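Local atomic coordinates of transcriptional regulator (Enterococcus faecalis, PDB entry 3QFI), a protein that is a transcriptional regulator by name and belongs to the LytR-CpsA-Psr family of cell-envelope-associated proteins, with an alpha/beta fold built around a mixed sheet. Residues A[57-62]-A[175-180]; A[61-66]-A[168-173]. All coordinates share one frame; numbering follows the deposited sequence.

Contact 1 of 2, residues A[57-62]-A[175-180]; sequences STMISL and EVVEKI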
loop_
_atom_site.group_PDB
_atom_site.type_symbol
_atom_site.label_atom_id
_atom_site.label_comp_id
_atom_site.label_asym_id
_atom_site.label_seq_id
_atom_site.Cartn_x
_atom_site.Cartn_y
_atom_site.Cartn_z
ATOM N N SER A 57 0.000 4.974 -12.432
ATOM C CA SER A 57 -0.401 4.181 -11.271
ATOM C C SER A 57 -0.074 5.000 -10.041
ATOM O O SER A 57 0.992 5.607 -9.958
ATOM C CB SER A 57 0.341 2.841 -11.190
ATOM O OG SER A 57 -0.164 1.911 -12.128
ATOM N N THR A 58 -0.994 4.998 -9.087
ATOM C CA THR A 58 -0.844 5.770 -7.870
ATOM C C THR A 58 -0.798 4.853 -6.655
ATOM O O THR A 58 -1.758 4.125 -6.368
ATOM C CB THR A 58 -2.025 6.732 -7.729
ATOM O OG1 THR A 58 -2.317 7.310 -9.007
ATOM C CG2 THR A 58 -1.716 7.830 -6.745
ATOM N N MET A 59 0.336 4.890 -5.961
ATOM C CA MET A 59 0.565 4.098 -4.759
ATOM C C MET A 59 0.067 4.925 -3.590
ATOM O O MET A 59 0.076 6.155 -3.632
ATOM C CB MET A 59 2.055 3.802 -4.582
ATOM C CG MET A 59 2.666 2.960 -5.694
ATOM S SD MET A 59 4.457 2.719 -5.447
ATOM C CE MET A 59 4.537 0.947 -5.250
ATOM N N ILE A 60 -0.359 4.245 -2.541
ATOM C CA ILE A 60 -0.893 4.931 -1.386
ATOM C C ILE A 60 -0.558 4.145 -0.134
ATOM O O ILE A 60 -1.072 3.057 0.088
ATOM C CB ILE A 60 -2.445 5.094 -1.521
ATOM C CG1 ILE A 60 -2.831 6.565 -1.546
ATOM C CG2 ILE A 60 -3.155 4.440 -0.362
ATOM C CD1 ILE A 60 -2.570 7.296 -0.248
ATOM N N SER A 61 0.337 4.695 0.668
ATOM C CA SER A 61 0.726 4.073 1.915
ATOM C C SER A 61 -0.326 4.422 2.953
ATOM O O SER A 61 -0.771 5.577 3.024
ATOM C CB SER A 61 2.057 4.637 2.393
ATOM O OG SER A 61 3.126 4.276 1.540
ATOM N N LEU A 62 -0.732 3.442 3.753
ATOM C CA LEU A 62 -1.696 3.700 4.821
ATOM C C LEU A 62 -0.993 3.486 6.163
ATOM O O LEU A 62 -0.538 2.382 6.466
ATOM C CB LEU A 62 -2.896 2.758 4.706
ATOM C CG LEU A 62 -3.750 2.998 3.459
ATOM C CD1 LEU A 62 -4.682 1.835 3.216
ATOM C CD2 LEU A 62 -4.522 4.292 3.635
ATOM N N GLU A 175 9.104 2.537 -2.630
ATOM C CA GLU A 175 10.172 2.528 -3.616
ATOM C C GLU A 175 10.450 1.074 -4.008
ATOM O O GLU A 175 10.590 0.756 -5.187
ATOM C CB GLU A 175 11.426 3.189 -3.042
ATOM C CG GLU A 175 12.467 3.518 -4.102
ATOM C CD GLU A 175 13.752 4.104 -3.527
ATOM O OE1 GLU A 175 14.643 4.460 -4.330
ATOM O OE2 GLU A 175 13.868 4.206 -2.283
ATOM N N VAL A 176 10.497 0.197 -3.009
ATOM C CA VAL A 176 10.733 -1.221 -3.229
ATOM C C VAL A 176 9.653 -1.802 -4.137
ATOM O O VAL A 176 9.961 -2.364 -5.184
ATOM C CB VAL A 176 10.768 -1.986 -1.873
ATOM C CG1 VAL A 176 10.767 -3.496 -2.096
ATOM C CG2 VAL A 176 12.010 -1.582 -1.096
ATOM N N VAL A 177 8.390 -1.666 -3.748
ATOM C CA VAL A 177 7.298 -2.192 -4.559
ATOM C C VAL A 177 7.291 -1.571 -5.947
ATOM O O VAL A 177 6.892 -2.213 -6.919
ATOM C CB VAL A 177 5.919 -1.931 -3.894
ATOM C CG1 VAL A 177 4.786 -2.304 -4.852
ATOM C CG2 VAL A 177 5.806 -2.735 -2.602
ATOM N N GLU A 178 7.722 -0.320 -6.052
ATOM C CA GLU A 178 7.734 0.338 -7.355
ATOM C C GLU A 178 8.769 -0.314 -8.267
ATOM O O GLU A 178 8.518 -0.543 -9.457
ATOM C CB GLU A 178 8.066 1.812 -7.208
ATOM C CG GLU A 178 7.932 2.585 -8.501
ATOM C CD GLU A 178 8.581 3.949 -8.416
ATOM O OE1 GLU A 178 8.407 4.638 -7.378
ATOM O OE2 GLU A 178 9.263 4.332 -9.395
ATOM N N LYS A 179 9.935 -0.605 -7.700
ATOM C CA LYS A 179 11.006 -1.232 -8.451
ATOM C C LYS A 179 10.634 -2.659 -8.820
ATOM O O LYS A 179 10.932 -3.114 -9.921
ATOM C CB LYS A 179 12.296 -1.207 -7.634
ATOM C CG LYS A 179 12.842 0.189 -7.410
ATOM C CD LYS A 179 12.944 0.951 -8.726
ATOM C CE LYS A 179 13.660 2.291 -8.568
ATOM N NZ LYS A 179 13.099 3.127 -7.475
ATOM N N ILE A 180 9.976 -3.356 -7.899
ATOM C CA ILE A 180 9.557 -4.729 -8.144
ATOM C C ILE A 180 8.599 -4.743 -9.332
ATOM O O ILE A 180 8.887 -5.321 -10.381
ATOM C CB ILE A 180 8.841 -5.333 -6.907
ATOM C CG1 ILE A 180 9.824 -5.469 -5.750
ATOM C CG2 ILE A 180 8.288 -6.721 -7.239
ATOM C CD1 ILE A 180 10.962 -6.424 -6.036
#
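Met-59 reaches segment 175-180 of helix 166-184 through a straight run followed by a bend: CG lies beside the backbone N and anti to the carbonyl carbon (chi1 -63°), the next torsion is extended, and chi3 of 117° then turns CE onto Val-177. On the helix, Val-177 offers CG1, the branch set anti to its own backbone N (chi1 172°). The methionine methyl, Met-59 CE, meets Val-177 CG1 at 3.3 Å and also sits 3.5 Å from Val-177 CB, the two side chains crossing obliquely. Met-59 CE also lies 3.5 Å from Glu-178 N, and Met-59 SD comes alongside the root of that glutamate, 4.1 Å from Glu-178 CB. Glu-178 thus contributes its aliphatic base, while its chain extends across the methionine at about a right angle and, further along, touches Arg-171.

The contact illustrates how a helix is laid over a sheet in an alpha/beta fold: a single long apolar side chain of strand 56-62 bridges backbones whose nearest CA atoms, Met-59 and Glu-178, are 8.5 Å apart. Strand 56-62 runs antiparallel to 44-51 and parallel to 227-230, whose Ile-227 packs against both Met-59 and Glu-178, widening the apolar patch. Along another side of the helix, Val-176, Lys-179 and Ile-180 rest on Ile-124. Near them a long salt bridge joins Lys-179 NZ to Glu-175 OE1 at 3.7 Å.

Contact 2 of 2, residues A[61-66]-A[168-173]; sequences SLDRDI and GRQRRQ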
loop_
_atom_site.group_PDB
_atom_site.type_symbol
_atom_site.label_atom_id
_atom_site.label_comp_id
_atom_site.label_asym_id
_atom_site.label_seq_id
_atom_site.Cartn_x
_atom_site.Cartn_y
_atom_site.Cartn_z
ATOM N N SER A 61 0.337 4.695 0.668
ATOM C CA SER A 61 0.726 4.073 1.915
ATOM C C SER A 61 -0.326 4.422 2.953
ATOM O O SER A 61 -0.771 5.577 3.024
ATOM C CB SER A 61 2.057 4.637 2.393
ATOM O OG SER A 61 3.126 4.276 1.540
ATOM N N LEU A 62 -0.732 3.442 3.753
ATOM C CA LEU A 62 -1.696 3.700 4.821
ATOM C C LEU A 62 -0.993 3.486 6.163
ATOM O O LEU A 62 -0.538 2.382 6.466
ATOM C CB LEU A 62 -2.896 2.758 4.706
ATOM C CG LEU A 62 -3.750 2.998 3.459
ATOM C CD1 LEU A 62 -4.682 1.835 3.216
ATOM C CD2 LEU A 62 -4.522 4.292 3.635
ATOM N N ASP A 63 -0.890 4.546 6.955
ATOM C CA ASP A 63 -0.256 4.460 8.269
ATOM C C ASP A 63 -1.112 3.561 9.162
ATOM O O ASP A 63 -2.335 3.629 9.116
ATOM C CB ASP A 63 -0.134 5.852 8.898
ATOM C CG ASP A 63 0.658 5.843 10.195
ATOM O OD1 ASP A 63 0.240 5.180 11.174
ATOM O OD2 ASP A 63 1.710 6.513 10.240
ATOM N N ARG A 64 -0.463 2.723 9.964
ATOM C CA ARG A 64 -1.160 1.803 10.851
ATOM C C ARG A 64 -1.883 2.506 11.996
ATOM O O ARG A 64 -2.823 1.962 12.582
ATOM C CB ARG A 64 -0.173 0.776 11.428
ATOM C CG ARG A 64 0.894 1.358 12.371
ATOM C CD ARG A 64 1.877 0.287 12.879
ATOM N NE ARG A 64 2.669 -0.262 11.777
ATOM C CZ ARG A 64 3.647 -1.162 11.898
ATOM N NH1 ARG A 64 3.990 -1.652 13.086
ATOM N NH2 ARG A 64 4.293 -1.568 10.811
ATOM N N ASP A 65 -1.450 3.712 12.323
ATOM C CA ASP A 65 -2.082 4.433 13.418
ATOM C C ASP A 65 -3.290 5.259 12.982
ATOM O O ASP A 65 -3.880 5.980 13.781
ATOM C CB ASP A 65 -1.047 5.327 14.097
ATOM C CG ASP A 65 0.125 4.535 14.653
ATOM O OD1 ASP A 65 1.279 5.010 14.540
ATOM O OD2 ASP A 65 -0.113 3.437 15.216
ATOM N N ILE A 66 -3.674 5.159 11.720
ATOM C CA ILE A 66 -4.810 5.939 11.275
ATOM C C ILE A 66 -6.099 5.501 11.971
ATOM O O ILE A 66 -6.387 4.299 12.098
ATOM C CB ILE A 66 -4.954 5.874 9.749
ATOM C CG1 ILE A 66 -3.695 6.487 9.113
ATOM C CG2 ILE A 66 -6.215 6.601 9.310
ATOM C CD1 ILE A 66 -3.738 6.639 7.612
ATOM N N GLY A 168 9.279 7.942 6.393
ATOM C CA GLY A 168 10.461 7.451 5.712
ATOM C C GLY A 168 10.259 5.997 5.332
ATOM O O GLY A 168 10.298 5.643 4.154
ATOM N N ARG A 169 10.035 5.149 6.330
ATOM C CA ARG A 169 9.810 3.736 6.086
ATOM C C ARG A 169 8.747 3.511 5.012
ATOM O O ARG A 169 8.913 2.650 4.155
ATOM C CB ARG A 169 9.407 3.048 7.384
ATOM C CG ARG A 169 8.900 1.645 7.207
ATOM C CD ARG A 169 8.806 0.959 8.548
ATOM N NE ARG A 169 7.894 -0.173 8.491
ATOM C CZ ARG A 169 8.052 -1.291 9.187
ATOM N NH1 ARG A 169 9.100 -1.430 9.996
ATOM N NH2 ARG A 169 7.163 -2.271 9.075
ATOM N N GLN A 170 7.668 4.290 5.059
ATOM C CA GLN A 170 6.585 4.187 4.077
ATOM C C GLN A 170 7.113 4.537 2.677
ATOM O O GLN A 170 6.829 3.838 1.699
ATOM C CB GLN A 170 5.411 5.123 4.455
ATOM C CG GLN A 170 4.568 4.667 5.680
ATOM C CD GLN A 170 3.523 5.711 6.148
ATOM O OE1 GLN A 170 2.676 6.172 5.366
ATOM N NE2 GLN A 170 3.574 6.067 7.434
ATOM N N ARG A 171 7.891 5.610 2.585
ATOM C CA ARG A 171 8.459 6.027 1.306
ATOM C C ARG A 171 9.367 4.913 0.768
ATOM O O ARG A 171 9.321 4.599 -0.411
ATOM C CB ARG A 171 9.228 7.347 1.492
ATOM C CG ARG A 171 10.252 7.701 0.409
ATOM C CD ARG A 171 9.636 8.018 -0.954
ATOM N NE ARG A 171 9.148 6.833 -1.668
ATOM C CZ ARG A 171 8.659 6.857 -2.909
ATOM N NH1 ARG A 171 8.235 5.735 -3.482
ATOM N NH2 ARG A 171 8.601 8.004 -3.581
ATOM N N ARG A 172 10.173 4.307 1.638
ATOM C CA ARG A 172 11.058 3.221 1.225
ATOM C C ARG A 172 10.283 1.968 0.803
ATOM O O ARG A 172 10.694 1.257 -0.116
ATOM C CB ARG A 172 12.036 2.853 2.349
ATOM C CG ARG A 172 13.323 3.656 2.338
ATOM C CD ARG A 172 14.316 3.216 3.429
ATOM N NE ARG A 172 13.982 3.676 4.784
ATOM C CZ ARG A 172 13.320 2.960 5.690
ATOM N NH1 ARG A 172 12.897 1.736 5.404
ATOM N NH2 ARG A 172 13.124 3.449 6.905
ATOM N N GLN A 173 9.172 1.682 1.470
ATOM C CA GLN A 173 8.384 0.514 1.105
ATOM C C GLN A 173 7.761 0.714 -0.266
ATOM O O GLN A 173 7.620 -0.244 -1.034
ATOM C CB GLN A 173 7.303 0.254 2.145
ATOM C CG GLN A 173 7.872 -0.310 3.431
ATOM C CD GLN A 173 6.839 -0.450 4.529
ATOM O OE1 GLN A 173 7.145 -0.948 5.613
ATOM N NE2 GLN A 173 5.609 -0.006 4.260
#
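Two arginines, Arg-64 and Arg-169, bring like-charged ends together, with Arg-64 NH2 3.4 Å from Arg-169 NH2. Arg-169 NH2 stands at the edge of the Arg-64 guanidinium, near its plane, and the two groups are turned 88° apart. Arg-64 gets there with CG between its backbone N and carbonyl carbon (chi1 66°) and a later bend at chi3, whereas Arg-169 is extended and its NE makes a weak hydrogen bond to Gln-173 OE1. Arg-159 joins the group, a gathering consistent with the arginine-lined, anion-accepting pocket of LytR-CpsA-Psr relatives.

Beside it, Gln-170 lies along the end of strand 56-62. Gln-170 OE1 is 3.4 Å from Ser-61 CB, and Gln-170 NE2 is 3.4 Å from Asp-63 OD2, the amide and carboxylate planes being 79° apart. Ser-61 OG is hydrogen-bonded to Arg-174 NH1. The other carboxylate oxygen of Asp-63, OD1, accepts the backbone N-H of Asp-65, an Asx turn at the start of the type I turn from Asp-63 to Ile-66; OD2 also lies close to Asp-166 OD1.

How the contacts relate
From the N terminus, the chain lays down strands 22-28 and 44-51 before entering strand 56-62, passes Met-59 of contact 1, and at Ser-61 and Leu-62 runs into the segment of contact 2. It then goes through helix 80-98, joins the sheet again with strand 105-109, and arrives at helix 166-184. Contact 2 closes first, on residues 168-173, after 101 intervening residues; contact 1 closes on 175-180, about two turns further along the helix, after 112. The smaller loop therefore nests within the larger, and strand and helix are matched in opposite chain directions. The centres of contacts 1 and 2 are about 11 Å apart, and they fasten one helix to the middle and end of one strand.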